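Local atomic coordinates of cellobiose 2-epimerase (Caldibacillus thermoamylovorans, PDB entry 5ZHB), a protein that catalyses the epimerisation of cellobiose at C2 of its reducing-end glucose, giving glucosyl-mannose, on a fold that is probably the (alpha/alpha)6 barrel of its family. Residues Asp107-Val111 with Glu158-Trp164; Phe87-Gly93 with Tyr136-Leu140. One frame throughout, in Å; residues are numbered along the deposited sequence. Where two conformers were deposited one is given.

Interaction 1. Residues Asp107-Val111 with Glu158-Trp164; sequences DRKHV and EEFNRKW
Lys109-His110 and Glu159-Phe160 pair as short antiparallel strands; the flanking residues are loop or turn, and Val111 starts a helix. Lys109 faces Phe160 as a hydrogen-bonded pair: Lys109 N to Phe160 O and Phe160 N to Lys109 O are both 2.9 Å. His110 and Glu159 form the next, non-hydrogen-bonded pair, with CA atoms 4.5 Å apart. Val111 N to Glu158 O, 3.0 Å, continues the ladder. Lys109 has the most surface covered. Its chi1 and chi2 are both m, chi3 t and chi4 p, which brings Lys109 NZ to Arg162 O, a hydrogen bond of 2.8 Å. Lys109 CB lies over the face of Trp164, 3.7 Å from the six-membered ring centroid, a CH-pi contact. A type I turn, Asn161 to Trp164, leads to this ring. The Arg162 side chain is extended, chi1 to chi3 all t. Lys109 NZ and Arg162 NE both form salt bridges with Asp88. Arg162 CA is 3.3 Å from Asp107 O, a CA-H...O contact, and a water joins Arg162 N (2.9 Å) to Asp107 OD1 (2.6 Å). Arg108 NH1 forms a 3.1 Å salt bridge with Glu159 OE2, and Arg108 NH2 another with Asp106. The His110 side chain N-caps helix 111-128 through Tyr112 N. Such packing is consistent with the helix-connecting loops of the family's alpha/alpha barrel. Strand 155-160 is the middle of three, and Val111 packs against helices 131-145 and 183-199.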
loop_
_atom_site.group_PDB
_atom_site.type_symbol
_atom_site.label_atom_id
_atom_site.label_comp_id
_atom_site.label_asym_id
_atom_site.label_seq_id
_atom_site.Cartn_x
_atom_site.Cartn_y
_atom_site.Cartn_z
ATOM N N ASP A 107 21.186 -0.915 -1.360
ATOM C CA ASP A 107 21.091 -1.069 -2.795
ATOM C C ASP A 107 20.469 -2.412 -3.190
ATOM O O ASP A 107 20.514 -2.780 -4.370
ATOM C CB ASP A 107 22.458 -0.886 -3.436
ATOM C CG ASP A 107 23.508 -1.921 -3.062
ATOM O OD1 ASP A 107 23.198 -2.870 -2.327
ATOM O OD2 ASP A 107 24.647 -1.748 -3.507
ATOM N N ARG A 108 19.900 -3.137 -2.217
ATOM C CA ARG A 108 19.135 -4.337 -2.522
ATOM C C ARG A 108 17.947 -4.032 -3.445
ATOM O O ARG A 108 17.397 -2.933 -3.478
ATOM C CB ARG A 108 18.678 -5.007 -1.228
ATOM C CG ARG A 108 19.836 -5.688 -0.523
ATOM C CD ARG A 108 19.378 -6.367 0.735
ATOM N NE ARG A 108 18.651 -5.401 1.568
ATOM C CZ ARG A 108 18.102 -5.688 2.741
ATOM N NH1 ARG A 108 18.192 -6.911 3.225
ATOM N NH2 ARG A 108 17.494 -4.734 3.416
ATOM N N LYS A 109 17.547 -5.049 -4.198
ATOM C CA LYS A 109 16.480 -4.936 -5.175
ATOM C C LYS A 109 15.375 -5.907 -4.756
ATOM O O LYS A 109 15.571 -7.126 -4.782
ATOM C CB LYS A 109 17.058 -5.368 -6.524
ATOM C CG LYS A 109 18.135 -4.469 -7.082
ATOM C CD LYS A 109 17.740 -3.062 -7.482
ATOM C CE LYS A 109 18.951 -2.205 -7.774
ATOM N NZ LYS A 109 19.682 -2.595 -9.005
ATOM N N HIS A 110 14.245 -5.356 -4.320
ATOM C CA HIS A 110 13.169 -6.178 -3.798
ATOM C C HIS A 110 11.995 -6.054 -4.779
ATOM O O HIS A 110 11.687 -4.945 -5.227
ATOM C CB HIS A 110 12.852 -5.725 -2.369
ATOM C CG HIS A 110 12.092 -6.767 -1.624
ATOM N ND1 HIS A 110 10.854 -7.213 -2.055
ATOM C CD2 HIS A 110 12.422 -7.508 -0.560
ATOM C CE1 HIS A 110 10.421 -8.166 -1.239
ATOM N NE2 HIS A 110 11.360 -8.367 -0.312
ATOM N N VAL A 111 11.346 -7.183 -5.085
ATOM C CA VAL A 111 10.180 -7.210 -5.968
ATOM C C VAL A 111 9.095 -6.262 -5.444
ATOM O O VAL A 111 8.448 -5.577 -6.213
ATOM C CB VAL A 111 9.675 -8.661 -6.130
ATOM C CG1 VAL A 111 8.328 -8.717 -6.842
ATOM C CG2 VAL A 111 10.665 -9.549 -6.866
ATOM N N GLU A 158 11.274 -12.417 -3.854
ATOM C CA GLU A 158 11.402 -11.461 -2.769
ATOM C C GLU A 158 12.636 -10.583 -3.015
ATOM O O GLU A 158 12.530 -9.546 -3.668
ATOM C CB GLU A 158 11.431 -12.189 -1.425
ATOM C CG GLU A 158 10.102 -12.844 -1.030
ATOM C CD GLU A 158 9.029 -11.814 -0.702
ATOM O OE1 GLU A 158 9.392 -10.824 -0.036
ATOM O OE2 GLU A 158 7.867 -11.997 -1.081
ATOM N N GLU A 159 13.796 -10.997 -2.485
ATOM C CA GLU A 159 14.927 -10.092 -2.291
ATOM C C GLU A 159 16.117 -10.548 -3.145
ATOM O O GLU A 159 16.460 -11.735 -3.156
ATOM C CB GLU A 159 15.327 -10.025 -0.818
ATOM C CG GLU A 159 16.568 -9.185 -0.517
ATOM C CD GLU A 159 16.944 -9.211 0.956
ATOM O OE1 GLU A 159 16.010 -9.125 1.752
ATOM O OE2 GLU A 159 18.137 -9.322 1.314
ATOM N N PHE A 160 16.752 -9.551 -3.796
ATOM C CA PHE A 160 17.982 -9.716 -4.571
ATOM C C PHE A 160 19.013 -8.684 -4.116
ATOM O O PHE A 160 18.659 -7.642 -3.544
ATOM C CB PHE A 160 17.675 -9.522 -6.064
ATOM C CG PHE A 160 16.615 -10.462 -6.612
ATOM C CD1 PHE A 160 15.266 -10.272 -6.305
ATOM C CD2 PHE A 160 16.957 -11.550 -7.408
ATOM C CE1 PHE A 160 14.303 -11.141 -6.794
ATOM C CE2 PHE A 160 15.985 -12.404 -7.906
ATOM C CZ PHE A 160 14.651 -12.196 -7.583
ATOM N N ASN A 161 20.303 -8.934 -4.448
ATOM C CA ASN A 161 21.316 -7.908 -4.298
ATOM C C ASN A 161 21.169 -6.922 -5.441
ATOM O O ASN A 161 20.347 -7.114 -6.355
ATOM C CB ASN A 161 22.727 -8.485 -4.158
ATOM C CG ASN A 161 23.197 -9.242 -5.381
ATOM O OD1 ASN A 161 22.646 -9.095 -6.483
ATOM N ND2 ASN A 161 24.266 -10.003 -5.200
ATOM N N ARG A 162 22.033 -5.901 -5.415
ATOM C CA ARG A 162 22.002 -4.858 -6.415
ATOM C C ARG A 162 22.004 -5.433 -7.831
ATOM O O ARG A 162 21.349 -4.884 -8.718
ATOM C CB ARG A 162 23.174 -3.901 -6.204
ATOM C CG ARG A 162 23.079 -2.645 -7.064
ATOM C CD ARG A 162 24.352 -1.755 -7.041
ATOM N NE ARG A 162 24.203 -0.775 -8.108
ATOM C CZ ARG A 162 25.140 0.037 -8.572
ATOM N NH1 ARG A 162 26.387 -0.076 -8.178
ATOM N NH2 ARG A 162 24.827 0.963 -9.445
ATOM N N LYS A 163 22.803 -6.483 -8.072
ATOM C CA LYS A 163 22.974 -7.012 -9.419
ATOM C C LYS A 163 21.972 -8.141 -9.694
ATOM O O LYS A 163 22.200 -9.034 -10.525
ATOM C CB LYS A 163 24.420 -7.509 -9.541
ATOM C CG LYS A 163 25.499 -6.476 -9.287
ATOM C CD LYS A 163 26.912 -7.074 -9.229
ATOM C CE LYS A 163 27.955 -5.981 -9.128
ATOM N NZ LYS A 163 29.317 -6.486 -8.968
ATOM N N TRP A 164 20.837 -8.126 -8.982
ATOM C CA TRP A 164 19.718 -8.997 -9.321
ATOM C C TRP A 164 20.046 -10.459 -9.140
ATOM O O TRP A 164 19.520 -11.279 -9.895
ATOM C CB TRP A 164 19.249 -8.736 -10.758
ATOM C CG TRP A 164 18.508 -7.439 -10.812
ATOM C CD1 TRP A 164 18.926 -6.266 -11.343
ATOM C CD2 TRP A 164 17.212 -7.193 -10.226
ATOM N NE1 TRP A 164 17.973 -5.310 -11.148
ATOM C CE2 TRP A 164 16.918 -5.844 -10.467
ATOM C CE3 TRP A 164 16.278 -7.986 -9.557
ATOM C CZ2 TRP A 164 15.722 -5.265 -10.062
ATOM C CZ3 TRP A 164 15.075 -7.423 -9.184
ATOM C CH2 TRP A 164 14.804 -6.081 -9.454
HETATM O O HOH W 1 23.194 -5.464 -2.798
#

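Interaction 2. Residues Phe87-Gly93 with Tyr136-Leu140; sequences FDHQYKG and YAKQL
An Asx turn shapes the connection that leaves helix 69-86, and this connection packs on helix 131-145. The packing of helix 131-145 against helices 69-86 and 111-128 is consistent with the alpha/alpha barrel of the GlcNAc 2-epimerase family. Phe87 is the first residue to leave helical angles. Asp88 OD1 then accepts from Gln90 N and Tyr91 N, both at 3.0 Å. Asp88 N to Gly93 O, 2.8 Å, closes the loop. Lys92 and Gly93 both have positive phi, 76° and 87°. Residues 136-140 are regular helix, with Leu140 N to Tyr136 O at 3.0 Å. Phe87, chi1 t, points toward this helix and has the most surface covered. The edge of Tyr136, chi1 m, meets the face of Phe87 in an edge-to-face pair, with centroids 5.2 Å apart and planes at 55°. Phe87 CE2 is also 4.0 Å from Leu140 CD2. Leu140 CD2 lies 3.8 Å from Gly93 CA; the CA atoms of Gly93 and Leu140, 6.2 Å apart, are the nearest pair across the segments. Leu140 and Tyr136 pack further on Leu121 of helix 111-128. His89 CE1 is 3.4 Å from Tyr136 OH, while His89 NE2 binds Thr83 O. Lys92 NZ forms a hydrogen bond with His89 O, 2.8 Å, within the loop. Gln139 NE2 is hydrogen-bonded to Asp135. A water then bridges the segments, 3.1 Å from Lys92 NZ and 2.9 Å from Gln139 OE1.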
loop_
_atom_site.group_PDB
_atom_site.type_symbol
_atom_site.label_atom_id
_atom_site.label_comp_id
_atom_site.label_asym_id
_atom_site.label_seq_id
_atom_site.Cartn_x
_atom_site.Cartn_y
_atom_site.Cartn_z
ATOM N N PHE A 87 16.121 5.007 -8.917
ATOM C CA PHE A 87 16.362 4.082 -10.011
ATOM C C PHE A 87 17.867 3.888 -10.146
ATOM O O PHE A 87 18.623 4.853 -10.110
ATOM C CB PHE A 87 15.720 4.555 -11.329
ATOM C CG PHE A 87 15.667 3.498 -12.432
ATOM C CD1 PHE A 87 16.761 3.304 -13.288
ATOM C CD2 PHE A 87 14.553 2.668 -12.607
ATOM C CE1 PHE A 87 16.729 2.332 -14.288
ATOM C CE2 PHE A 87 14.525 1.686 -13.608
ATOM C CZ PHE A 87 15.610 1.513 -14.433
ATOM N N ASP A 88 18.289 2.627 -10.274
ATOM C CA ASP A 88 19.694 2.285 -10.450
ATOM C C ASP A 88 19.972 2.263 -11.958
ATOM O O ASP A 88 19.588 1.315 -12.633
ATOM C CB ASP A 88 19.944 0.916 -9.851
ATOM C CG ASP A 88 21.321 0.311 -10.108
ATOM O OD1 ASP A 88 22.160 0.945 -10.841
ATOM O OD2 ASP A 88 21.563 -0.762 -9.525
ATOM N N HIS A 89 20.573 3.316 -12.515
ATOM C CA HIS A 89 20.701 3.370 -13.969
ATOM C C HIS A 89 21.709 2.362 -14.520
ATOM O O HIS A 89 21.675 2.085 -15.720
ATOM C CB HIS A 89 20.961 4.782 -14.481
ATOM C CG HIS A 89 19.810 5.674 -14.224
ATOM N ND1 HIS A 89 18.717 5.795 -15.052
ATOM C CD2 HIS A 89 19.590 6.465 -13.154
ATOM C CE1 HIS A 89 17.883 6.667 -14.507
ATOM N NE2 HIS A 89 18.401 7.087 -13.360
ATOM N N GLN A 90 22.558 1.791 -13.660
ATOM C CA GLN A 90 23.484 0.755 -14.090
ATOM C C GLN A 90 22.843 -0.642 -14.087
ATOM O O GLN A 90 22.789 -1.290 -15.131
ATOM C CB GLN A 90 24.772 0.846 -13.270
ATOM C CG GLN A 90 25.817 -0.140 -13.779
ATOM C CD GLN A 90 27.217 0.061 -13.235
ATOM O OE1 GLN A 90 27.454 0.821 -12.295
ATOM N NE2 GLN A 90 28.159 -0.669 -13.813
ATOM N N TYR A 91 22.377 -1.149 -12.932
ATOM C CA TYR A 91 21.873 -2.514 -12.875
ATOM C C TYR A 91 20.343 -2.549 -12.995
ATOM O O TYR A 91 19.787 -3.645 -13.011
ATOM C CB TYR A 91 22.403 -3.235 -11.634
ATOM C CG TYR A 91 23.914 -3.444 -11.697
ATOM C CD1 TYR A 91 24.461 -4.261 -12.682
ATOM C CD2 TYR A 91 24.793 -2.755 -10.859
ATOM C CE1 TYR A 91 25.830 -4.430 -12.794
ATOM C CE2 TYR A 91 26.170 -2.913 -10.964
ATOM C CZ TYR A 91 26.682 -3.768 -11.924
ATOM O OH TYR A 91 28.016 -3.963 -12.093
ATOM N N LYS A 92 19.683 -1.379 -13.056
ATOM C CA LYS A 92 18.234 -1.266 -13.267
ATOM C C LYS A 92 17.426 -1.599 -11.995
ATOM O O LYS A 92 17.849 -2.354 -11.119
ATOM C CB LYS A 92 17.735 -2.113 -14.446
ATOM C CG LYS A 92 18.517 -1.954 -15.766
ATOM C CD LYS A 92 18.719 -0.509 -16.208
ATOM C CE LYS A 92 19.583 -0.372 -17.448
ATOM N NZ LYS A 92 19.866 1.051 -17.662
ATOM N N GLY A 93 16.230 -1.012 -11.929
ATOM C CA GLY A 93 15.286 -1.217 -10.837
ATOM C C GLY A 93 15.556 -0.236 -9.701
ATOM O O GLY A 93 16.532 0.509 -9.740
ATOM N N TYR A 136 9.434 3.518 -18.029
ATOM C CA TYR A 136 10.046 3.106 -16.773
ATOM C C TYR A 136 9.182 2.021 -16.140
ATOM O O TYR A 136 9.706 0.997 -15.707
ATOM C CB TYR A 136 10.241 4.344 -15.902
ATOM C CG TYR A 136 11.559 5.083 -16.088
ATOM C CD1 TYR A 136 12.776 4.412 -16.048
ATOM C CD2 TYR A 136 11.588 6.464 -16.253
ATOM C CE1 TYR A 136 13.977 5.095 -16.193
ATOM C CE2 TYR A 136 12.783 7.162 -16.385
ATOM C CZ TYR A 136 13.983 6.477 -16.347
ATOM O OH TYR A 136 15.173 7.148 -16.442
ATOM N N ALA A 137 7.849 2.237 -16.153
ATOM C CA ALA A 137 6.909 1.284 -15.570
ATOM C C ALA A 137 7.029 -0.077 -16.256
ATOM O O ALA A 137 7.161 -1.124 -15.602
ATOM C CB ALA A 137 5.494 1.823 -15.649
ATOM N N LYS A 138 7.072 -0.047 -17.591
ATOM C CA LYS A 138 7.237 -1.264 -18.366
ATOM C C LYS A 138 8.572 -1.940 -18.077
ATOM O O LYS A 138 8.606 -3.160 -18.008
ATOM C CB LYS A 138 7.036 -1.006 -19.862
ATOM C CG LYS A 138 5.635 -0.526 -20.227
ATOM C CD LYS A 138 5.361 -0.515 -21.725
ATOM C CE LYS A 138 4.160 0.279 -22.118
ATOM N NZ LYS A 138 4.034 0.330 -23.574
ATOM N N GLN A 139 9.672 -1.187 -17.925
ATOM C CA GLN A 139 10.935 -1.818 -17.549
ATOM C C GLN A 139 10.820 -2.582 -16.220
ATOM O O GLN A 139 11.352 -3.679 -16.078
ATOM C CB GLN A 139 12.110 -0.856 -17.394
ATOM C CG GLN A 139 12.576 -0.220 -18.699
ATOM C CD GLN A 139 13.755 0.705 -18.485
ATOM O OE1 GLN A 139 14.729 0.338 -17.812
ATOM N NE2 GLN A 139 13.650 1.917 -19.023
ATOM N N LEU A 140 10.199 -1.971 -15.207
ATOM C CA LEU A 140 10.075 -2.623 -13.911
ATOM C C LEU A 140 9.190 -3.862 -14.028
ATOM O O LEU A 140 9.516 -4.876 -13.444
ATOM C CB LEU A 140 9.532 -1.634 -12.877
ATOM C CG LEU A 140 10.375 -0.377 -12.654
ATOM C CD1 LEU A 140 9.753 0.590 -11.651
ATOM C CD2 LEU A 140 11.760 -0.793 -12.201
HETATM O O HOH W 2 17.029 1.952 -18.376
#

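Overall arrangement
Interactions 1 and 2 adjoin on one side of the chain, with centres about 12 Å apart. Their segments alternate in sequence: 87-93, 107-111, 136-140, 158-164. The loop 87-93 joins them directly. Lys109 NZ forms a salt bridge with Asp88 OD2 at 2.7 Å and probably a hydrogen bond with Lys92 O at 2.8 Å. Asp88 OD2 also pairs with Arg162 NE, so one carboxylate meets both segments of interaction 1. Arg162 NE packs 3.4 Å from Tyr91 CD2. Helix 131-145 is shared too, because Trp164 and Val111 touch it beyond residues 136-140. The centres lie about 20 Å (interaction 1) and 21 Å (interaction 2) from the centre of the chain.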